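Local coordinates for protein 7,8-dihydro-6-hydroxymethylpterin pyrophosphokinase-dihydropteroate synthase (Plasmodium falciparum, PDB 6JWS) that probably catalyses two successive steps of folate biosynthesis, pyrophosphorylation of 6-hydroxymethyl-7,8-dihydropterin by ATP and coupling of the product to 4-aminobenzoate to give 7,8-dihydropteroate, at residues K101-K106 / N510-K515; D482-N487 / D503-T508; S525-H530 / R571-I576. The protein carries 1 engineered substitution. All coordinates share one frame; numbering follows the deposited sequence.

Overall arrangement
From the N terminus, residues 101-106 lie in a loop of the pyrophosphokinase part, between helices 85-90 and 108-114. Interaction 1 brings them against 510-515, about 400 residues later, and so ties that part to the TIM barrel of the synthase. Interaction 2 lies wholly within this long loop, closing the short passage between strands 478-482 and 500-503. Interaction 3 opens only after interaction 1 has closed, pairing strand 525-529 with strand 572-575, so no two contacts cross. A backbone bond between Asp503 and Val527 continues the barrel sheet from interaction 2 to interaction 3, and both touch the bound pteroic acid. Interaction 1 reaches interaction 2 through Tyr486 and Asp503.

Interaction 1 of 3, residues K101-K106 / N510-K515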
loop_
_atom_site.group_PDB
_atom_site.type_symbol
_atom_site.label_atom_id
_atom_site.label_comp_id
_atom_site.label_asym_id
_atom_site.label_seq_id
_atom_site.Cartn_x
_atom_site.Cartn_y
_atom_site.Cartn_z
ATOM N N LYS B 101 3.793 44.694 13.722
ATOM C CA LYS B 101 4.062 43.299 13.406
ATOM C C LYS B 101 4.490 42.516 14.650
ATOM O O LYS B 101 4.862 41.351 14.532
ATOM C CB LYS B 101 5.095 43.193 12.276
ATOM C CG LYS B 101 4.566 43.510 10.882
ATOM C CD LYS B 101 5.568 43.259 9.753
ATOM C CE LYS B 101 5.650 41.822 9.265
ATOM N NZ LYS B 101 6.677 41.679 8.201
ATOM N N GLU B 102 4.418 43.152 15.829
ATOM C CA GLU B 102 4.821 42.552 17.093
ATOM C C GLU B 102 4.135 41.200 17.299
ATOM O O GLU B 102 2.982 41.017 16.901
ATOM C CB GLU B 102 4.392 43.437 18.263
ATOM C CG GLU B 102 5.340 44.582 18.566
ATOM C CD GLU B 102 5.124 45.246 19.923
ATOM O OE1 GLU B 102 4.058 45.004 20.545
ATOM O OE2 GLU B 102 6.023 46.008 20.363
ATOM N N LEU B 103 4.836 40.298 17.999
ATOM C CA LEU B 103 4.338 38.970 18.319
ATOM C C LEU B 103 3.468 39.047 19.565
ATOM O O LEU B 103 3.808 39.755 20.503
ATOM C CB LEU B 103 5.510 38.018 18.589
ATOM C CG LEU B 103 6.308 37.548 17.379
ATOM C CD1 LEU B 103 7.340 36.523 17.815
ATOM C CD2 LEU B 103 5.407 36.998 16.280
ATOM N N ILE B 104 2.390 38.252 19.571
ATOM C CA ILE B 104 1.532 38.053 20.726
ATOM C C ILE B 104 1.467 36.553 21.021
ATOM O O ILE B 104 1.608 35.728 20.112
ATOM C CB ILE B 104 0.139 38.640 20.429
ATOM C CG1 ILE B 104 -0.565 37.884 19.293
ATOM C CG2 ILE B 104 0.234 40.140 20.140
ATOM C CD1 ILE B 104 -2.001 38.298 19.068
ATOM N N ASP B 105 1.276 36.204 22.296
ATOM C CA ASP B 105 1.077 34.814 22.663
ATOM C C ASP B 105 -0.356 34.595 23.147
ATOM O O ASP B 105 -0.735 33.480 23.489
ATOM C CB ASP B 105 2.143 34.313 23.643
ATOM C CG ASP B 105 2.202 35.057 24.970
ATOM O OD1 ASP B 105 1.362 35.974 25.179
ATOM O OD2 ASP B 105 3.108 34.724 25.779
ATOM N N LYS B 106 -1.162 35.658 23.150
ATOM C CA LYS B 106 -2.547 35.545 23.565
ATOM C C LYS B 106 -3.288 36.814 23.178
ATOM O O LYS B 106 -2.682 37.846 22.906
ATOM C CB LYS B 106 -2.663 35.284 25.070
ATOM C CG LYS B 106 -4.038 34.816 25.534
ATOM C CD LYS B 106 -4.056 34.096 26.880
ATOM C CE LYS B 106 -5.389 33.416 27.139
ATOM N NZ LYS B 106 -5.393 32.629 28.396
ATOM N N ASN B 510 14.130 31.421 17.422
ATOM C CA ASN B 510 13.940 32.855 17.328
ATOM C C ASN B 510 12.545 33.126 16.774
ATOM O O ASN B 510 12.388 33.244 15.557
ATOM C CB ASN B 510 15.015 33.531 16.464
ATOM C CG ASN B 510 14.896 35.039 16.555
ATOM O OD1 ASN B 510 13.879 35.536 17.037
ATOM N ND2 ASN B 510 15.920 35.772 16.116
ATOM N N PRO B 511 11.501 33.214 17.635
ATOM C CA PRO B 511 10.121 33.391 17.172
ATOM C C PRO B 511 9.910 34.601 16.264
ATOM O O PRO B 511 8.980 34.585 15.460
ATOM C CB PRO B 511 9.288 33.467 18.456
ATOM C CG PRO B 511 10.141 32.714 19.459
ATOM C CD PRO B 511 11.574 33.057 19.100
ATOM N N GLU B 512 10.844 35.574 16.301
ATOM C CA GLU B 512 10.738 36.768 15.469
ATOM C C GLU B 512 10.834 36.418 13.981
ATOM O O GLU B 512 10.357 37.175 13.138
ATOM C CB GLU B 512 11.752 37.859 15.856
ATOM C CG GLU B 512 11.825 38.156 17.360
ATOM C CD GLU B 512 10.541 38.641 18.031
ATOM O OE1 GLU B 512 9.705 39.258 17.341
ATOM O OE2 GLU B 512 10.367 38.403 19.253
ATOM N N ILE B 513 11.441 35.265 13.654
ATOM C CA ILE B 513 11.580 34.844 12.263
ATOM C C ILE B 513 10.206 34.768 11.600
ATOM O O ILE B 513 10.113 34.841 10.376
ATOM C CB ILE B 513 12.367 33.516 12.155
ATOM C CG1 ILE B 513 12.977 33.313 10.766
ATOM C CG2 ILE B 513 11.543 32.307 12.602
ATOM C CD1 ILE B 513 14.040 32.238 10.731
ATOM N N ILE B 514 9.161 34.634 12.423
ATOM C CA ILE B 514 7.776 34.474 11.996
ATOM C C ILE B 514 7.284 35.749 11.310
ATOM O O ILE B 514 6.584 35.689 10.297
ATOM C CB ILE B 514 6.916 34.041 13.206
ATOM C CG1 ILE B 514 7.030 32.535 13.436
ATOM C CG2 ILE B 514 5.463 34.492 13.116
ATOM C CD1 ILE B 514 6.751 32.132 14.871
ATOM N N LYS B 515 7.726 36.903 11.813
ATOM C CA LYS B 515 7.392 38.185 11.210
ATOM C C LYS B 515 7.956 38.280 9.799
ATOM O O LYS B 515 7.444 39.036 8.979
ATOM C CB LYS B 515 8.010 39.350 11.987
ATOM C CG LYS B 515 7.560 39.534 13.431
ATOM C CD LYS B 515 8.186 40.810 13.959
ATOM C CE LYS B 515 8.881 40.667 15.293
ATOM N NZ LYS B 515 10.201 41.346 15.316
HETATM O O HOH W 1 7.705 40.614 18.575
#
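Two carbonyl oxygens grip NZ of Lys101: Lys515 O, at 2.9 Å from Lys101 NZ, and Lys518 O. The bend at chi3 (83°) swings the amine over to the Lys515 carbonyl, which it meets from above the peptide plane rather than on a lone pair. Lys515 in turn lays the CG-CD part of its chain on the backbone oxygen of Lys101, with CD 3.4 Å from Lys101 O. The contact joins the two enzymes of the chain. Residues 101-106 follow Glu99, a calcium ligand in the pyrophosphokinase part, while 510-515 belong to the loop after strand 500-503 of the synthase TIM barrel. Here an Asx turn, Glu512 N to Asn510 OD1 (3.1 Å), leads into a turn with backbone bonds from N-H to the carbonyl three residues back, such as Ile514 N to Pro511 O. Leu103 supplies the apolar part. Its CD1 rests on Pro511, 3.7 Å from Pro511 CB, and CD2 reaches Ile514 CG2 at 4.0 Å, the two side chains crossing at about a right angle. Beside Leu103 a water takes its N-H (2.9 Å from Leu103 N) and donates to Glu512 OE1, a less certainly placed oxygen that also pairs with Lys515 NZ.

Interaction 2 of 3, residues D482-N487 / D503-T508; sequences DTINYN and DISACT. With PT1 (pteroic acid), chain I.
A beta-alpha-beta crossover of the TIM barrel frames this contact. Strand 478-482, helix 486-494 and strand 500-503 follow one another, and the residues leaving the two neighbouring strands meet at the C-terminal end of the barrel, where the pteroic acid sits. Asp482 and Ile504 line the pterin pocket. With its CG anti to the backbone N (chi1 -173°), Asp482 brings OD2 to 2.7 Å from N8 of the pteroic acid, while Arg686 makes only a long, weak ion pair with that oxygen. Ile504 lays CG2 against the ligand, 3.5 Å from its N9, and the same methyl touches Asp482 OD1. A water joins the segments here, donating to Asp482 OD1 and accepting from Ile504 N, so it may help to set the carboxylate. Further out, Ile484 crosses the Asp503 carboxylate at about a right angle, its CG2 3.5 Å from Asp503 OD1 and 4.0 Å from Ile504 CG1. A second water donates to both Ile484 O and Asp503 OD2. The backbones also approach directly, through a CH...O contact from Asp503 CA to Thr483 O. Each loop also holds a side-chain-to-backbone turn: Thr483 OG1 accepts from Asn485 N in an ST turn and is also bonded to Glu448, just before Asn485 caps the helix. Buried Asp503 plays the matching part in an Asx turn, and three donors hold its OD1: Ser505 OG at 2.7 Å from Asp503 OD1 on the syn lone pair, Ser505 N on the anti one, and Cys507 N at 3.0 Å from Asp503 OD1, arriving from above the carboxylate plane.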
loop_
_atom_site.group_PDB
_atom_site.type_symbol
_atom_site.label_atom_id
_atom_site.label_comp_id
_atom_site.label_asym_id
_atom_site.label_seq_id
_atom_site.Cartn_x
_atom_site.Cartn_y
_atom_site.Cartn_z
ATOM N N ASP B 482 16.794 25.637 4.855
ATOM C CA ASP B 482 16.900 24.964 6.131
ATOM C C ASP B 482 17.715 25.861 7.060
ATOM O O ASP B 482 18.947 25.738 7.126
ATOM C CB ASP B 482 17.567 23.600 5.933
ATOM C CG ASP B 482 17.612 22.692 7.161
ATOM O OD1 ASP B 482 17.417 23.182 8.298
ATOM O OD2 ASP B 482 17.838 21.474 6.975
ATOM N N THR B 483 17.019 26.755 7.767
ATOM C CA THR B 483 17.671 27.642 8.719
ATOM C C THR B 483 16.782 27.862 9.950
ATOM O O THR B 483 15.554 27.751 9.871
ATOM C CB THR B 483 18.065 28.976 8.056
ATOM O OG1 THR B 483 18.905 29.647 8.993
ATOM C CG2 THR B 483 16.903 29.885 7.692
ATOM N N ILE B 484 17.407 28.237 11.073
ATOM C CA ILE B 484 16.689 28.706 12.250
ATOM C C ILE B 484 17.066 30.167 12.488
ATOM O O ILE B 484 16.679 30.770 13.508
ATOM C CB ILE B 484 17.037 27.854 13.486
ATOM C CG1 ILE B 484 18.521 27.981 13.863
ATOM C CG2 ILE B 484 16.618 26.399 13.282
ATOM C CD1 ILE B 484 18.919 27.167 15.086
ATOM N N ASN B 485 17.812 30.731 11.531
ATOM C CA ASN B 485 18.494 31.986 11.790
ATOM C C ASN B 485 17.775 33.152 11.121
ATOM O O ASN B 485 17.692 33.246 9.901
ATOM C CB ASN B 485 19.997 31.911 11.510
ATOM C CG ASN B 485 20.705 33.173 11.939
ATOM O OD1 ASN B 485 20.750 34.153 11.187
ATOM N ND2 ASN B 485 21.220 33.180 13.161
ATOM N N TYR B 486 17.266 34.050 11.961
ATOM C CA TYR B 486 16.606 35.266 11.529
ATOM C C TYR B 486 17.400 36.021 10.455
ATOM O O TYR B 486 16.849 36.342 9.399
ATOM C CB TYR B 486 16.360 36.150 12.749
ATOM C CG TYR B 486 15.651 37.432 12.410
ATOM C CD1 TYR B 486 16.355 38.547 11.970
ATOM C CD2 TYR B 486 14.282 37.534 12.550
ATOM C CE1 TYR B 486 15.713 39.731 11.662
ATOM C CE2 TYR B 486 13.617 38.715 12.259
ATOM C CZ TYR B 486 14.337 39.808 11.796
ATOM O OH TYR B 486 13.684 40.973 11.510
ATOM N N ASN B 487 18.682 36.324 10.721
ATOM C CA ASN B 487 19.459 37.167 9.817
ATOM C C ASN B 487 19.611 36.511 8.447
ATOM O O ASN B 487 19.482 37.180 7.423
ATOM C CB ASN B 487 20.797 37.610 10.421
ATOM C CG ASN B 487 20.599 38.768 11.381
ATOM O OD1 ASN B 487 19.638 39.519 11.261
ATOM N ND2 ASN B 487 21.472 38.914 12.361
ATOM N N ASP B 503 12.275 25.340 9.318
ATOM C CA ASP B 503 12.811 25.678 10.631
ATOM C C ASP B 503 12.746 24.449 11.549
ATOM O O ASP B 503 11.693 24.111 12.090
ATOM C CB ASP B 503 12.091 26.905 11.199
ATOM C CG ASP B 503 12.715 27.492 12.463
ATOM O OD1 ASP B 503 13.120 26.702 13.386
ATOM O OD2 ASP B 503 12.832 28.742 12.513
ATOM N N ILE B 504 13.895 23.783 11.731
ATOM C CA ILE B 504 13.936 22.548 12.500
ATOM C C ILE B 504 13.704 22.799 13.995
ATOM O O ILE B 504 13.545 21.845 14.745
ATOM C CB ILE B 504 15.223 21.747 12.229
ATOM C CG1 ILE B 504 16.493 22.481 12.696
ATOM C CG2 ILE B 504 15.296 21.319 10.763
ATOM C CD1 ILE B 504 17.720 21.580 12.817
ATOM N N SER B 505 13.646 24.060 14.436
ATOM C CA SER B 505 13.288 24.359 15.820
ATOM C C SER B 505 11.793 24.670 15.967
ATOM O O SER B 505 11.333 25.047 17.043
ATOM C CB SER B 505 14.175 25.467 16.423
ATOM O OG SER B 505 13.788 26.778 15.984
ATOM N N ALA B 506 11.037 24.552 14.874
ATOM C CA ALA B 506 9.650 24.998 14.795
ATOM C C ALA B 506 9.530 26.461 15.245
ATOM O O ALA B 506 8.549 26.852 15.876
ATOM C CB ALA B 506 8.721 24.066 15.552
ATOM N N CYS B 507 10.552 27.259 14.896
ATOM C CA CYS B 507 10.569 28.696 15.124
ATOM C C CYS B 507 10.617 28.993 16.625
ATOM O O CYS B 507 10.111 30.017 17.062
ATOM C CB CYS B 507 9.342 29.361 14.513
ATOM S SG CYS B 507 9.186 29.142 12.719
ATOM N N THR B 508 11.182 28.081 17.426
ATOM C CA THR B 508 11.394 28.376 18.830
ATOM C C THR B 508 12.780 28.972 19.071
ATOM O O THR B 508 12.978 29.550 20.135
ATOM C CB THR B 508 11.208 27.154 19.746
ATOM O OG1 THR B 508 12.157 26.153 19.376
ATOM C CG2 THR B 508 9.805 26.582 19.724
HETATM C C2 PT1 I . 14.334 16.677 8.494
HETATM C C3 PT1 I . 15.706 17.170 8.366
HETATM C C5 PT1 I . 15.860 18.590 8.034
HETATM N N6 PT1 I . 16.797 16.385 8.532
HETATM C C7 PT1 I . 13.476 18.839 8.038
HETATM N N9 PT1 I . 14.739 19.353 7.878
HETATM C C10 PT1 I . 18.037 16.930 8.422
HETATM N N11 PT1 I . 12.360 19.642 7.892
HETATM C C12 PT1 I . 18.187 18.282 8.137
HETATM C C21 PT1 I . 20.041 10.311 11.673
HETATM O O22 PT1 I . 20.713 9.520 10.957
HETATM O O1 PT1 I . 14.119 15.392 8.802
HETATM N N4 PT1 I . 13.294 17.521 8.320
HETATM N N8 PT1 I . 17.111 19.071 7.934
HETATM C C13 PT1 I . 19.236 16.051 8.657
HETATM N N14 PT1 I . 19.305 15.727 10.109
HETATM C C15 PT1 I . 19.480 14.444 10.501
HETATM C C16 PT1 I . 18.919 13.991 11.715
HETATM C C17 PT1 I . 20.252 13.570 9.668
HETATM C C18 PT1 I . 19.108 12.640 12.094
HETATM C C19 PT1 I . 20.448 12.225 10.071
HETATM C C20 PT1 I . 19.859 11.758 11.273
HETATM O O23 PT1 I . 19.514 9.897 12.719
HETATM O O HOH W 2 16.232 24.761 10.077
HETATM O O HOH W 3 14.015 30.067 14.780
#

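Interaction 3 of 3, residues S525-H530 / R571-I576. With PT1 (pteroic acid), chain I; ACT (acetate ion), chain M.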
loop_
_atom_site.group_PDB
_atom_site.type_symbol
_atom_site.label_atom_id
_atom_site.label_comp_id
_atom_site.label_asym_id
_atom_site.label_seq_id
_atom_site.Cartn_x
_atom_site.Cartn_y
_atom_site.Cartn_z
ATOM N N SER B 525 5.634 30.312 3.120
ATOM C CA SER B 525 5.277 29.071 3.778
ATOM C C SER B 525 6.404 28.627 4.693
ATOM O O SER B 525 7.540 29.079 4.566
ATOM C CB SER B 525 4.966 28.041 2.756
ATOM O OG SER B 525 3.763 28.402 2.116
ATOM N N VAL B 526 6.086 27.684 5.582
ATOM C CA VAL B 526 7.013 27.340 6.640
ATOM C C VAL B 526 6.812 25.882 7.026
ATOM O O VAL B 526 5.668 25.433 7.164
ATOM C CB VAL B 526 6.858 28.279 7.851
ATOM C CG1 VAL B 526 5.409 28.417 8.331
ATOM C CG2 VAL B 526 7.807 27.890 8.984
ATOM N N VAL B 527 7.941 25.176 7.209
ATOM C CA VAL B 527 7.938 23.843 7.768
ATOM C C VAL B 527 8.286 23.956 9.258
ATOM O O VAL B 527 9.288 24.564 9.621
ATOM C CB VAL B 527 8.914 22.929 6.994
ATOM C CG1 VAL B 527 8.851 21.474 7.469
ATOM C CG2 VAL B 527 8.696 23.007 5.475
ATOM N N LEU B 528 7.441 23.374 10.125
ATOM C CA LEU B 528 7.747 23.277 11.539
ATOM C C LEU B 528 8.113 21.835 11.871
ATOM O O LEU B 528 7.332 20.904 11.621
ATOM C CB LEU B 528 6.534 23.711 12.367
ATOM C CG LEU B 528 5.955 25.090 12.050
ATOM C CD1 LEU B 528 4.621 25.269 12.780
ATOM C CD2 LEU B 528 6.951 26.205 12.408
ATOM N N MET B 529 9.286 21.664 12.478
ATOM C CA MET B 529 9.737 20.322 12.802
ATOM C C MET B 529 9.881 20.168 14.320
ATOM O O MET B 529 10.264 21.118 14.997
ATOM C CB MET B 529 11.079 20.031 12.118
ATOM C CG MET B 529 11.418 18.559 12.054
ATOM S SD MET B 529 13.176 18.294 11.690
ATOM C CE MET B 529 13.847 18.473 13.347
ATOM N N HIS B 530 9.608 18.963 14.830
ATOM C CA HIS B 530 9.883 18.592 16.212
ATOM C C HIS B 530 11.297 18.026 16.374
ATOM O O HIS B 530 11.693 17.090 15.682
ATOM C CB HIS B 530 8.908 17.517 16.705
ATOM C CG HIS B 530 9.223 17.086 18.101
ATOM N ND1 HIS B 530 10.072 16.029 18.376
ATOM C CD2 HIS B 530 8.826 17.579 19.302
ATOM C CE1 HIS B 530 10.194 15.879 19.680
ATOM N NE2 HIS B 530 9.454 16.832 20.273
ATOM N N ARG B 571 -0.471 27.552 5.000
ATOM C CA ARG B 571 0.924 27.726 4.601
ATOM C C ARG B 571 1.882 27.075 5.604
ATOM O O ARG B 571 3.090 27.271 5.509
ATOM C CB ARG B 571 1.280 29.209 4.425
ATOM C CG ARG B 571 0.860 29.794 3.083
ATOM C CD ARG B 571 1.357 31.220 2.894
ATOM N NE ARG B 571 1.086 31.742 1.564
ATOM C CZ ARG B 571 1.855 31.558 0.495
ATOM N NH1 ARG B 571 2.963 30.827 0.595
ATOM N NH2 ARG B 571 1.511 32.096 -0.665
ATOM N N ILE B 572 1.358 26.285 6.540
ATOM C CA ILE B 572 2.174 25.718 7.607
ATOM C C ILE B 572 2.205 24.205 7.435
ATOM O O ILE B 572 1.155 23.578 7.397
ATOM C CB ILE B 572 1.575 26.095 8.979
ATOM C CG1 ILE B 572 1.526 27.619 9.147
ATOM C CG2 ILE B 572 2.325 25.411 10.116
ATOM C CD1 ILE B 572 0.679 28.091 10.299
ATOM N N LEU B 573 3.407 23.626 7.357
ATOM C CA LEU B 573 3.563 22.192 7.177
ATOM C C LEU B 573 4.196 21.601 8.428
ATOM O O LEU B 573 4.923 22.306 9.136
ATOM C CB LEU B 573 4.422 21.980 5.936
ATOM C CG LEU B 573 3.829 22.617 4.674
ATOM C CD1 LEU B 573 4.685 23.777 4.211
ATOM C CD2 LEU B 573 3.722 21.588 3.570
ATOM N N PHE B 574 3.859 20.333 8.711
ATOM C CA PHE B 574 4.309 19.631 9.902
ATOM C C PHE B 574 5.391 18.636 9.525
ATOM O O PHE B 574 5.309 17.998 8.471
ATOM C CB PHE B 574 3.187 18.779 10.506
ATOM C CG PHE B 574 2.065 19.539 11.167
ATOM C CD1 PHE B 574 1.368 20.521 10.486
ATOM C CD2 PHE B 574 1.625 19.201 12.430
ATOM C CE1 PHE B 574 0.323 21.196 11.109
ATOM C CE2 PHE B 574 0.605 19.892 13.065
ATOM C CZ PHE B 574 -0.039 20.898 12.408
ATOM N N ASP B 575 6.359 18.476 10.440
ATOM C CA ASP B 575 7.427 17.504 10.275
ATOM C C ASP B 575 7.721 16.888 11.644
ATOM O O ASP B 575 8.026 17.603 12.595
ATOM C CB ASP B 575 8.639 18.133 9.569
ATOM C CG ASP B 575 9.763 17.149 9.277
ATOM O OD1 ASP B 575 9.716 16.017 9.804
ATOM O OD2 ASP B 575 10.667 17.491 8.478
ATOM N N ILE B 576 7.662 15.557 11.730
ATOM C CA ILE B 576 7.771 14.818 12.985
ATOM C C ILE B 576 9.233 14.720 13.429
ATOM O O ILE B 576 9.505 14.301 14.552
ATOM C CB ILE B 576 7.199 13.411 12.780
ATOM C CG1 ILE B 576 7.735 12.885 11.446
ATOM C CG2 ILE B 576 5.676 13.481 12.770
ATOM C CD1 ILE B 576 7.825 11.421 11.375
HETATM C C2 PT1 I . 14.334 16.677 8.494
HETATM C C3 PT1 I . 15.706 17.170 8.366
HETATM C C5 PT1 I . 15.860 18.590 8.034
HETATM N N6 PT1 I . 16.797 16.385 8.532
HETATM C C7 PT1 I . 13.476 18.839 8.038
HETATM N N9 PT1 I . 14.739 19.353 7.878
HETATM C C10 PT1 I . 18.037 16.930 8.422
HETATM N N11 PT1 I . 12.360 19.642 7.892
HETATM C C12 PT1 I . 18.187 18.282 8.137
HETATM C C21 PT1 I . 20.041 10.311 11.673
HETATM O O22 PT1 I . 20.713 9.520 10.957
HETATM O O1 PT1 I . 14.119 15.392 8.802
HETATM N N4 PT1 I . 13.294 17.521 8.320
HETATM N N8 PT1 I . 17.111 19.071 7.934
HETATM C C13 PT1 I . 19.236 16.051 8.657
HETATM N N14 PT1 I . 19.305 15.727 10.109
HETATM C C15 PT1 I . 19.480 14.444 10.501
HETATM C C16 PT1 I . 18.919 13.991 11.715
HETATM C C17 PT1 I . 20.252 13.570 9.668
HETATM C C18 PT1 I . 19.108 12.640 12.094
HETATM C C19 PT1 I . 20.448 12.225 10.071
HETATM C C20 PT1 I . 19.859 11.758 11.273
HETATM O O23 PT1 I . 19.514 9.897 12.719
HETATM C C ACT M . 8.129 16.914 23.583
HETATM O O ACT M . 9.283 16.974 23.065
HETATM O OXT ACT M . 7.866 16.333 24.651
HETATM C CH3 ACT M . 6.949 17.532 22.829
#
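Backbone hydrogen bonds dominate this pairing of parallel strands 525-529 and 572-575 in the TIM barrel. Val526 and Leu528 on one strand exchange bonds with Arg571, Leu573 and Asp575 on the other; Leu528 N to Leu573 O, at 2.9 Å, is essentially straight (179°), whereas Asp575 N to Leu528 O is weak. His530 N to Asp575 O extends the pattern past the strand end. Apolar contacts occupy the face toward helix 547-564: Leu528 CD1 meets Ile572 CG2 at 3.5 Å, and Val526 lies alongside Ile572. Among polar side chains, Arg571 NH1 donates to Ser525 OG at 3.0 Å, although the stronger partners are Glu35 for Arg571, from the pyrophosphokinase part, and Val377 O for Ser525. On the opposite face, Val527, Met529 and Asp575 line the pterin pocket. Asp575 OD2 accepts from the ligand's exocyclic N11 (2.8 Å) and lies 2.6 Å from its ring N4, while Met529 SD approaches N4 at 3.5 Å. Gly577 N holds Asp575 OD1. At the far end His530 NE2 donates to an acetate, probably from the crystallisation liquor, and ND1 bonds Lys582 NZ. With a buried carboxylate oxygen set against two pterin nitrogens on the same carbon, C7, its negative charge would be expected to polarise the ligand's amino-bearing edge.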